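Prepilin (Salmonella typhi, PDB 3FHV) is the precursor of the type IVb pilin PilS, which probably assembles into pili and interacts with the cystic fibrosis transmembrane conductance regulator, a chloride channel of the host cell. Local coordinates at residues Gly27-Ala32 / Gly84-Phe89; Leu65-Gly70 / Asn94-Ser99; Ile73-Asp78 / Phe89-Asn94; Gly116-Gly121 / Thr149-Tyr154. All blocks are in the same frame, centred on the assembly; numbering follows the deposited sequence.

Interaction 1. Residues Gly27-Ala32 / Gly84-Phe89; sequences GVDGYA and GFNNGF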
# COMPACT_ATOMS: atom_id res chain seq x y z
N GLY A 27 -1.47 14.62 -8.84
CA GLY A 27 -0.30 15.19 -9.49
C GLY A 27 -0.45 15.43 -10.98
O GLY A 27 0.44 16.01 -11.60
N VAL A 28 -1.57 15.00 -11.56
CA VAL A 28 -1.78 15.20 -12.99
C VAL A 28 -2.59 16.46 -13.24
O VAL A 28 -3.62 16.70 -12.61
CB VAL A 28 -2.52 13.99 -13.63
CG1 VAL A 28 -1.75 12.71 -13.36
CG2 VAL A 28 -3.93 13.89 -13.11
N ASP A 29 -2.10 17.29 -14.16
CA ASP A 29 -2.76 18.53 -14.50
C ASP A 29 -2.47 18.89 -15.95
O ASP A 29 -1.32 18.82 -16.39
CB ASP A 29 -2.27 19.65 -13.58
CG ASP A 29 -2.62 19.41 -12.13
OD1 ASP A 29 -3.83 19.40 -11.80
OD2 ASP A 29 -1.69 19.21 -11.32
N GLY A 30 -3.50 19.26 -16.69
CA GLY A 30 -3.32 19.62 -18.08
C GLY A 30 -3.48 18.46 -19.04
O GLY A 30 -3.45 18.65 -20.25
N TYR A 31 -3.64 17.26 -18.49
CA TYR A 31 -3.82 16.08 -19.32
C TYR A 31 -4.63 15.03 -18.58
O TYR A 31 -4.83 15.13 -17.37
CB TYR A 31 -2.47 15.50 -19.76
CG TYR A 31 -1.59 15.00 -18.63
CD1 TYR A 31 -1.56 13.64 -18.30
CD2 TYR A 31 -0.78 15.87 -17.91
CE1 TYR A 31 -0.74 13.17 -17.27
CE2 TYR A 31 0.03 15.42 -16.88
CZ TYR A 31 0.05 14.07 -16.56
OH TYR A 31 0.85 13.63 -15.53
N ALA A 32 -5.09 14.02 -19.31
CA ALA A 32 -5.89 12.96 -18.70
C ALA A 32 -5.72 11.65 -19.45
O ALA A 32 -5.33 11.64 -20.62
CB ALA A 32 -7.36 13.37 -18.69
N GLY A 84 -11.32 22.24 -15.75
CA GLY A 84 -10.90 22.60 -14.41
C GLY A 84 -9.90 21.61 -13.84
O GLY A 84 -8.72 21.62 -14.20
N PHE A 85 -10.38 20.76 -12.93
CA PHE A 85 -9.53 19.76 -12.29
C PHE A 85 -9.91 18.36 -12.78
O PHE A 85 -10.96 18.18 -13.40
CB PHE A 85 -9.69 19.83 -10.77
CG PHE A 85 -8.73 18.95 -10.01
CD1 PHE A 85 -7.36 19.17 -10.08
CD2 PHE A 85 -9.21 17.90 -9.24
CE1 PHE A 85 -6.47 18.35 -9.38
CE2 PHE A 85 -8.33 17.07 -8.53
CZ PHE A 85 -6.96 17.30 -8.61
N ASN A 86 -9.05 17.39 -12.51
CA ASN A 86 -9.29 16.01 -12.93
C ASN A 86 -10.58 15.47 -12.33
O ASN A 86 -10.89 15.73 -11.17
CB ASN A 86 -8.13 15.11 -12.48
CG ASN A 86 -6.77 15.65 -12.89
OD1 ASN A 86 -6.50 15.83 -14.08
ND2 ASN A 86 -5.92 15.90 -11.91
N ASN A 87 -11.33 14.72 -13.13
CA ASN A 87 -12.58 14.14 -12.66
C ASN A 87 -12.29 12.88 -11.87
O ASN A 87 -11.34 12.84 -11.08
CB ASN A 87 -13.50 13.82 -13.84
CG ASN A 87 -14.02 15.07 -14.53
OD1 ASN A 87 -14.66 15.92 -13.90
ND2 ASN A 87 -13.74 15.19 -15.82
N GLY A 88 -13.09 11.84 -12.07
CA GLY A 88 -12.87 10.61 -11.33
C GLY A 88 -12.36 9.45 -12.17
O GLY A 88 -11.92 9.63 -13.31
N PHE A 89 -12.42 8.26 -11.60
CA PHE A 89 -11.99 7.06 -12.28
C PHE A 89 -12.78 5.90 -11.69
O PHE A 89 -13.47 6.07 -10.69
CB PHE A 89 -10.48 6.83 -12.08
CG PHE A 89 -10.08 6.63 -10.64
CD1 PHE A 89 -10.04 5.35 -10.08
CD2 PHE A 89 -9.76 7.72 -9.83
CE1 PHE A 89 -9.67 5.17 -8.74
CE2 PHE A 89 -9.40 7.55 -8.50
CZ PHE A 89 -9.35 6.27 -7.96
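Asn86 reaches across to Val28 and makes the one hydrogen bond between the two segments: its ND2 donates to Val28 O at 2.5 Å. The bond is nearly straight, 173° at the hydrogen, and the oxygen lies in the plane of the Asn86 amide, whereas the donor sits 27° off the carbonyl plane. The length is shorter than usual and Asn86 is poorly ordered, so the exact distance is doubtful. The van der Waals contact is with the same amide, which meets the CG2 methyl of Val28; this approach too is modelled very close and is equally doubtful. In the type IV pilin fold this is where the loop leaving helix 8-25, the truncated N-terminal helix of this soluble domain, comes beside the lead-in to strand 88-96, at the surface, its centre about 18 Å from the centre of the chain. A looser contact flanks the amide: Asp29 OD1 approaches the ring of Phe85, also poorly ordered, obliquely, 3.7 Å from Phe85 CE1, with carboxylate and ring planes 42° apart. The Phe85 ring has Asn86 ND2 over one face, 3.5 Å above its plane and displaced toward the rim.

Interaction 2. Residues Leu65-Gly70 / Asn94-Ser99; sequences LWNSWG and NKVPQS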
# COMPACT_ATOMS: atom_id res chain seq x y z
N LEU A 65 -3.41 -6.00 -15.07
CA LEU A 65 -3.68 -6.37 -13.68
C LEU A 65 -4.76 -7.44 -13.61
O LEU A 65 -5.71 -7.42 -14.39
CB LEU A 65 -4.15 -5.11 -12.94
CG LEU A 65 -4.07 -5.07 -11.42
CD1 LEU A 65 -2.63 -5.31 -10.97
CD2 LEU A 65 -4.56 -3.71 -10.95
N TRP A 66 -4.60 -8.40 -12.70
CA TRP A 66 -5.56 -9.48 -12.57
C TRP A 66 -6.01 -9.61 -11.12
O TRP A 66 -5.28 -9.25 -10.20
CB TRP A 66 -4.94 -10.80 -13.04
CG TRP A 66 -4.45 -10.76 -14.46
CD1 TRP A 66 -3.15 -10.70 -14.88
CD2 TRP A 66 -5.26 -10.78 -15.64
NE1 TRP A 66 -3.10 -10.68 -16.25
CE2 TRP A 66 -4.38 -10.73 -16.74
CE3 TRP A 66 -6.63 -10.83 -15.88
CZ2 TRP A 66 -4.83 -10.73 -18.06
CZ3 TRP A 66 -7.08 -10.83 -17.19
CH2 TRP A 66 -6.19 -10.78 -18.26
N ASN A 67 -7.22 -10.12 -10.92
CA ASN A 67 -7.66 -10.43 -9.57
C ASN A 67 -7.30 -11.87 -9.20
O ASN A 67 -6.71 -12.61 -10.00
CB ASN A 67 -9.18 -10.19 -9.40
CG ASN A 67 -10.04 -11.02 -10.35
OD1 ASN A 67 -9.74 -12.18 -10.64
ND2 ASN A 67 -11.14 -10.43 -10.80
N SER A 68 -7.63 -12.24 -7.98
CA SER A 68 -7.33 -13.58 -7.47
C SER A 68 -7.86 -14.74 -8.31
O SER A 68 -7.30 -15.84 -8.27
CB SER A 68 -7.86 -13.72 -6.05
OG SER A 68 -7.17 -12.85 -5.18
N TRP A 69 -8.92 -14.50 -9.07
CA TRP A 69 -9.51 -15.57 -9.86
C TRP A 69 -9.15 -15.56 -11.34
O TRP A 69 -9.70 -16.34 -12.12
CB TRP A 69 -11.02 -15.53 -9.67
CG TRP A 69 -11.37 -15.57 -8.22
CD1 TRP A 69 -11.45 -16.68 -7.42
CD2 TRP A 69 -11.61 -14.45 -7.37
NE1 TRP A 69 -11.71 -16.31 -6.12
CE2 TRP A 69 -11.81 -14.94 -6.06
CE3 TRP A 69 -11.66 -13.06 -7.58
CZ2 TRP A 69 -12.07 -14.10 -4.97
CZ3 TRP A 69 -11.91 -12.23 -6.50
CH2 TRP A 69 -12.11 -12.75 -5.21
N GLY A 70 -8.23 -14.69 -11.74
CA GLY A 70 -7.86 -14.65 -13.15
C GLY A 70 -8.72 -13.71 -13.97
O GLY A 70 -8.63 -13.69 -15.19
N ASN A 94 -13.34 -8.14 -12.92
CA ASN A 94 -14.15 -9.14 -13.62
C ASN A 94 -14.11 -10.59 -13.14
O ASN A 94 -13.16 -11.04 -12.49
CB ASN A 94 -13.77 -9.13 -15.10
CG ASN A 94 -13.99 -7.79 -15.74
OD1 ASN A 94 -15.12 -7.41 -16.04
ND2 ASN A 94 -12.90 -7.05 -15.96
N LYS A 95 -15.16 -11.33 -13.51
CA LYS A 95 -15.31 -12.74 -13.20
C LYS A 95 -15.17 -13.05 -11.72
O LYS A 95 -14.56 -14.06 -11.33
CB LYS A 95 -14.29 -13.55 -14.02
CG LYS A 95 -14.43 -13.33 -15.53
CD LYS A 95 -13.57 -14.31 -16.31
CE LYS A 95 -13.99 -14.38 -17.77
NZ LYS A 95 -13.23 -15.45 -18.50
N VAL A 96 -15.73 -12.19 -10.88
CA VAL A 96 -15.67 -12.39 -9.45
C VAL A 96 -16.71 -13.44 -9.05
O VAL A 96 -17.87 -13.34 -9.45
CB VAL A 96 -15.98 -11.09 -8.70
CG1 VAL A 96 -15.88 -11.31 -7.20
CG2 VAL A 96 -15.05 -9.99 -9.18
N PRO A 97 -16.29 -14.46 -8.27
CA PRO A 97 -17.19 -15.54 -7.82
C PRO A 97 -18.28 -14.97 -6.92
O PRO A 97 -18.11 -13.90 -6.34
CB PRO A 97 -16.24 -16.47 -7.06
CG PRO A 97 -14.95 -16.28 -7.77
CD PRO A 97 -14.89 -14.78 -7.97
N GLN A 98 -19.39 -15.69 -6.79
CA GLN A 98 -20.54 -15.22 -6.02
C GLN A 98 -20.25 -14.81 -4.58
O GLN A 98 -20.61 -13.70 -4.17
CB GLN A 98 -21.65 -16.28 -6.04
CG GLN A 98 -23.06 -15.72 -5.88
CD GLN A 98 -23.45 -15.43 -4.44
OE1 GLN A 98 -24.44 -14.75 -4.18
NE2 GLN A 98 -22.68 -15.97 -3.50
N SER A 99 -19.60 -15.69 -3.82
CA SER A 99 -19.29 -15.40 -2.43
C SER A 99 -18.42 -14.15 -2.29
O SER A 99 -18.69 -13.29 -1.45
CB SER A 99 -18.58 -16.60 -1.80
OG SER A 99 -18.22 -16.30 -0.47
O HOH W 1 -10.37 -13.67 -17.70
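Trp69 lays its indole against Pro97, and the side chain can be followed outward. CB stays near Lys95 O, and chi1 of -54° sets CG anti to the carbonyl carbon of Trp69, where the ring begins to meet proline. CG and CD2 lie under Pro97 CD, which is 3.4 Å from CD2. CD1 and NE1 meet Pro97 CG instead, which stands 3.5 Å from the centroid of the five-membered ring and 8° off its normal: a CH-pi contact over the face. CE2, CE3 and CZ2 also have Pro97 CD as their nearest partner. At the far rim of the six-membered ring, CZ3 touches Val96 CG1 at 4.1 Å. The opposite indole face carries Ser68 CB, and Ala100 and Ile104 of helix 98-111 also touch the side chain.

Asn67 ties the same loop down by polar means. Its ND2 donates to Asn94 O at 2.7 Å, in the plane of both the amide and the carbonyl, and also bonds Thr93 OG1. Its OD1 accepts from Trp69 N at 2.9 Å and from Gly71 N. A water donates to Gly70 O and accepts a weak bond from Lys95 NZ.

The arrangement is an Asx turn within a type I beta turn, Asn67 to Gly70, whose tryptophan packs on Pro97, the N-cap residue of helix 98-111.

Interaction 3. Residues Ile73-Asp78 / Phe89-Asn94; sequences IVVAPD and FTITTN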
# COMPACT_ATOMS: atom_id res chain seq x y z
N ILE A 73 -8.49 -6.76 -13.99
CA ILE A 73 -8.79 -5.58 -13.18
C ILE A 73 -8.35 -4.41 -14.06
O ILE A 73 -7.24 -4.41 -14.58
CB ILE A 73 -7.97 -5.53 -11.87
CG1 ILE A 73 -8.32 -6.71 -10.96
CG2 ILE A 73 -8.25 -4.20 -11.13
CD1 ILE A 73 -7.41 -6.83 -9.75
N VAL A 74 -9.22 -3.42 -14.23
CA VAL A 74 -8.87 -2.25 -15.02
C VAL A 74 -9.25 -0.95 -14.30
O VAL A 74 -10.37 -0.81 -13.80
CB VAL A 74 -9.59 -2.26 -16.39
CG1 VAL A 74 -9.14 -1.05 -17.22
CG2 VAL A 74 -9.29 -3.56 -17.14
N VAL A 75 -8.28 -0.04 -14.22
CA VAL A 75 -8.49 1.27 -13.62
C VAL A 75 -8.63 2.19 -14.82
O VAL A 75 -7.72 2.28 -15.65
CB VAL A 75 -7.27 1.72 -12.78
CG1 VAL A 75 -7.50 3.13 -12.24
CG2 VAL A 75 -7.05 0.74 -11.63
N ALA A 76 -9.77 2.86 -14.93
CA ALA A 76 -10.00 3.71 -16.08
C ALA A 76 -10.60 5.07 -15.73
O ALA A 76 -11.33 5.21 -14.75
CB ALA A 76 -10.91 2.98 -17.08
N PRO A 77 -10.28 6.09 -16.54
CA PRO A 77 -10.79 7.44 -16.31
C PRO A 77 -12.30 7.46 -16.53
O PRO A 77 -12.82 6.74 -17.38
CB PRO A 77 -10.05 8.27 -17.35
CG PRO A 77 -9.94 7.30 -18.51
CD PRO A 77 -9.52 6.02 -17.81
N ASP A 78 -13.00 8.28 -15.76
CA ASP A 78 -14.44 8.40 -15.90
C ASP A 78 -14.73 9.73 -16.57
O ASP A 78 -14.87 10.75 -15.90
CB ASP A 78 -15.12 8.35 -14.53
CG ASP A 78 -16.64 8.38 -14.63
OD1 ASP A 78 -17.17 9.30 -15.29
OD2 ASP A 78 -17.29 7.49 -14.04
N PHE A 89 -12.42 8.26 -11.60
CA PHE A 89 -11.99 7.06 -12.28
C PHE A 89 -12.78 5.90 -11.69
O PHE A 89 -13.47 6.07 -10.69
CB PHE A 89 -10.48 6.83 -12.08
CG PHE A 89 -10.08 6.63 -10.64
CD1 PHE A 89 -10.04 5.35 -10.08
CD2 PHE A 89 -9.76 7.72 -9.83
CE1 PHE A 89 -9.67 5.17 -8.74
CE2 PHE A 89 -9.40 7.55 -8.50
CZ PHE A 89 -9.35 6.27 -7.96
N THR A 90 -12.68 4.74 -12.33
CA THR A 90 -13.36 3.55 -11.86
C THR A 90 -12.35 2.41 -11.75
O THR A 90 -11.34 2.41 -12.45
CB THR A 90 -14.47 3.08 -12.84
OG1 THR A 90 -13.90 2.87 -14.14
CG2 THR A 90 -15.60 4.09 -12.92
N ILE A 91 -12.63 1.47 -10.86
CA ILE A 91 -11.80 0.28 -10.73
C ILE A 91 -12.80 -0.83 -11.00
O ILE A 91 -13.75 -1.02 -10.24
CB ILE A 91 -11.22 0.08 -9.31
CG1 ILE A 91 -10.26 1.22 -8.96
CG2 ILE A 91 -10.47 -1.27 -9.25
CD1 ILE A 91 -9.61 1.06 -7.59
N THR A 92 -12.60 -1.54 -12.11
CA THR A 92 -13.48 -2.62 -12.50
C THR A 92 -12.76 -3.94 -12.29
O THR A 92 -11.58 -4.07 -12.64
CB THR A 92 -13.85 -2.52 -14.01
OG1 THR A 92 -14.54 -1.29 -14.24
CG2 THR A 92 -14.75 -3.69 -14.43
N THR A 93 -13.45 -4.92 -11.71
CA THR A 93 -12.85 -6.24 -11.50
C THR A 93 -13.84 -7.27 -12.05
O THR A 93 -15.02 -7.26 -11.70
CB THR A 93 -12.53 -6.48 -10.01
OG1 THR A 93 -11.94 -7.78 -9.86
CG2 THR A 93 -13.78 -6.35 -9.14
N ASN A 94 -13.34 -8.14 -12.92
CA ASN A 94 -14.15 -9.14 -13.62
C ASN A 94 -14.11 -10.59 -13.14
O ASN A 94 -13.16 -11.04 -12.49
CB ASN A 94 -13.77 -9.13 -15.10
CG ASN A 94 -13.99 -7.79 -15.74
OD1 ASN A 94 -15.12 -7.41 -16.04
ND2 ASN A 94 -12.90 -7.05 -15.96
O HOH W 2 -12.64 0.46 -14.80
O HOH W 3 -14.57 4.62 -16.27
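Val75 and Ile91 face each other as a non-hydrogen-bonded pair on the packed side of this antiparallel hairpin, whose strands 73-78 and 89-94 run at 152° to one another. Here Ile73 CG2 meets Ile91 CG2 at 4.1 Å, the two side chains pointing the same way. Val75 CG1 reaches Phe89 CD1 at 4.0 Å, while Ile91 CG1 lies in the plane of the Phe89 ring, at its edge. Helix 8-25 packs here through Tyr14, Leu17, Thr21 and Ile22, and helix 36-45 through Met39 and Leu43.

The other side, with Val74, Ala76, Thr90 and Thr92, is wetter. Thr90 OG1 sits between its own backbone N and carbonyl carbon, chi1 56°, and binds two waters. One, 2.6 Å from Thr92 OG1, also donates to Val74 O; the second donates to Pro77 O at 3.0 Å.

Between these two segments there are four backbone bonds, two joining Val74 and Thr92 and two joining Ala76 and Thr90. The Ile73, Val75 and Ile91 face is thus mainly hydrocarbon, its buried Thr93 OG1 hydrogen-bonded to Tyr14 OH and Asn67 ND2; on the other, threonine hydroxyls share water with backbone carbonyls beside Val74 and Ala76.

Interaction 4. Residues Gly116-Gly121 / Thr149-Tyr154; sequences GIKING and TLVFNY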
# COMPACT_ATOMS: atom_id res chain seq x y z
N GLY A 116 -19.58 5.34 -5.34
CA GLY A 116 -20.51 4.48 -6.04
C GLY A 116 -19.94 3.09 -6.23
O GLY A 116 -18.73 2.93 -6.42
N ILE A 117 -20.82 2.10 -6.17
CA ILE A 117 -20.45 0.70 -6.33
C ILE A 117 -21.45 0.04 -7.27
O ILE A 117 -22.67 0.16 -7.11
CB ILE A 117 -20.49 -0.04 -4.97
CG1 ILE A 117 -19.48 0.59 -4.01
CG2 ILE A 117 -20.18 -1.52 -5.17
CD1 ILE A 117 -19.57 0.09 -2.56
N LYS A 118 -20.92 -0.67 -8.27
CA LYS A 118 -21.76 -1.33 -9.25
C LYS A 118 -21.56 -2.84 -9.23
O LYS A 118 -20.44 -3.33 -9.21
CB LYS A 118 -21.45 -0.84 -10.65
CG LYS A 118 -21.44 0.67 -10.83
CD LYS A 118 -21.20 1.01 -12.30
CE LYS A 118 -21.15 2.51 -12.53
NZ LYS A 118 -20.93 2.82 -13.97
N ILE A 119 -22.67 -3.57 -9.23
CA ILE A 119 -22.61 -5.03 -9.28
C ILE A 119 -23.35 -5.38 -10.55
O ILE A 119 -24.57 -5.21 -10.64
CB ILE A 119 -23.31 -5.68 -8.08
CG1 ILE A 119 -22.65 -5.23 -6.77
CG2 ILE A 119 -23.21 -7.22 -8.19
CD1 ILE A 119 -23.29 -5.82 -5.53
N ASN A 120 -22.60 -5.84 -11.56
CA ASN A 120 -23.18 -6.17 -12.85
C ASN A 120 -23.93 -4.93 -13.35
O ASN A 120 -23.36 -3.84 -13.38
CB ASN A 120 -24.07 -7.40 -12.69
CG ASN A 120 -23.28 -8.62 -12.23
OD1 ASN A 120 -23.72 -9.40 -11.37
ND2 ASN A 120 -22.10 -8.78 -12.79
N GLY A 121 -25.20 -5.07 -13.73
CA GLY A 121 -25.92 -3.90 -14.23
C GLY A 121 -26.61 -3.08 -13.15
O GLY A 121 -27.54 -2.34 -13.45
N THR A 149 -19.18 -8.77 -12.35
CA THR A 149 -18.33 -7.64 -12.68
C THR A 149 -18.64 -6.57 -11.63
O THR A 149 -19.78 -6.16 -11.48
CB THR A 149 -18.66 -7.04 -14.07
OG1 THR A 149 -18.46 -8.03 -15.08
CG2 THR A 149 -17.75 -5.84 -14.37
N LEU A 150 -17.62 -6.14 -10.89
CA LEU A 150 -17.80 -5.11 -9.87
C LEU A 150 -17.08 -3.86 -10.34
O LEU A 150 -16.00 -3.93 -10.93
CB LEU A 150 -17.21 -5.57 -8.53
CG LEU A 150 -17.87 -6.76 -7.80
CD1 LEU A 150 -17.10 -7.08 -6.51
CD2 LEU A 150 -19.30 -6.40 -7.46
N VAL A 151 -17.70 -2.71 -10.12
CA VAL A 151 -17.08 -1.44 -10.49
C VAL A 151 -17.13 -0.50 -9.30
O VAL A 151 -18.17 -0.33 -8.68
CB VAL A 151 -17.79 -0.76 -11.69
CG1 VAL A 151 -17.01 0.48 -12.10
CG2 VAL A 151 -17.89 -1.73 -12.86
N PHE A 152 -15.98 0.09 -8.97
CA PHE A 152 -15.90 1.02 -7.86
C PHE A 152 -15.58 2.41 -8.42
O PHE A 152 -14.55 2.60 -9.08
CB PHE A 152 -14.81 0.56 -6.88
CG PHE A 152 -14.90 -0.91 -6.54
CD1 PHE A 152 -16.07 -1.44 -6.00
CD2 PHE A 152 -13.82 -1.76 -6.77
CE1 PHE A 152 -16.16 -2.80 -5.69
CE2 PHE A 152 -13.90 -3.11 -6.48
CZ PHE A 152 -15.08 -3.64 -5.93
N ASN A 153 -16.46 3.37 -8.16
CA ASN A 153 -16.25 4.74 -8.60
C ASN A 153 -15.72 5.63 -7.48
O ASN A 153 -15.67 5.23 -6.32
CB ASN A 153 -17.55 5.32 -9.16
CG ASN A 153 -17.86 4.82 -10.55
OD1 ASN A 153 -18.52 3.79 -10.72
ND2 ASN A 153 -17.39 5.54 -11.56
N TYR A 154 -15.32 6.85 -7.84
CA TYR A 154 -14.38 7.62 -7.03
C TYR A 154 -14.41 9.09 -7.41
O TYR A 154 -14.02 9.47 -8.51
CB TYR A 154 -12.96 7.07 -7.17
CG TYR A 154 -12.70 5.83 -6.35
CD1 TYR A 154 -12.63 5.90 -4.96
CD2 TYR A 154 -12.52 4.59 -6.95
CE1 TYR A 154 -12.39 4.77 -4.20
CE2 TYR A 154 -12.28 3.46 -6.20
CZ TYR A 154 -12.21 3.55 -4.82
OH TYR A 154 -11.97 2.43 -4.07
O HOH W 4 -20.56 -3.97 -13.09
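Lys118 and Val151 are the hydrogen-bonded pair at the middle of this antiparallel contact: Lys118 N donates to Val151 O at 2.8 Å, and Val151 N returns a bond to Lys118 O at 3.0 Å. The lysine chain runs extended beside the valine, its CB 3.8 Å from Val151 CB, and CE then passes 3.4 Å from Asn153 OD1. At the start of strand 116-119, Asn153 N donates to Gly116 O at 2.9 Å.

On the reverse face, the side chains of Ile119 and Leu150 lie side by side, and Ile119 CG1 presses on Leu150 CD2 at 3.6 Å. Ile117 brings its CG2, which stands anti to its backbone N and beside the carbonyl carbon, to the edge of the Phe152 ring, 4.2 Å from CD1.

Where strand 116-119 ends, Asn120 N donates to Thr149 O at 2.8 Å. A water gives a further bond to that oxygen and bridges it to Asn120 O, so Thr149 O is held by two donors.

Around these groups, Ile119 touches both Cys101 and Cys138, the two halves of the disulfide, and Tyr14 of helix 8-25 meets the Phe152 ring. Strand 148-154 lies between 116-119 and 88-96, bonded to the latter through Leu150 with Thr93 and Phe152 with Ile91, while helix 98-111 packs on Ile119 and Phe152.

In the fold
Interactions 3 and 4 form the middle of the antiparallel sheet, their centres about 9 Å apart; strands 88-96 and 148-154 join them by backbone bonds, and each has an apolar face packed against helices. Interaction 2 is partly buried and extends the same strand 88-96 into helix 98-111; it shares Asn94 with interaction 3, which is nested inside the loop it closes. Its chemistry relies on side chains, an amide and an indole face, rather than strand pairing. Interaction 1 shares Phe89 with interaction 3 but lies at the surface, its centre about 29 Å from that of interaction 2, with one side-chain hydrogen bond and poor order at Gly84-Asn86.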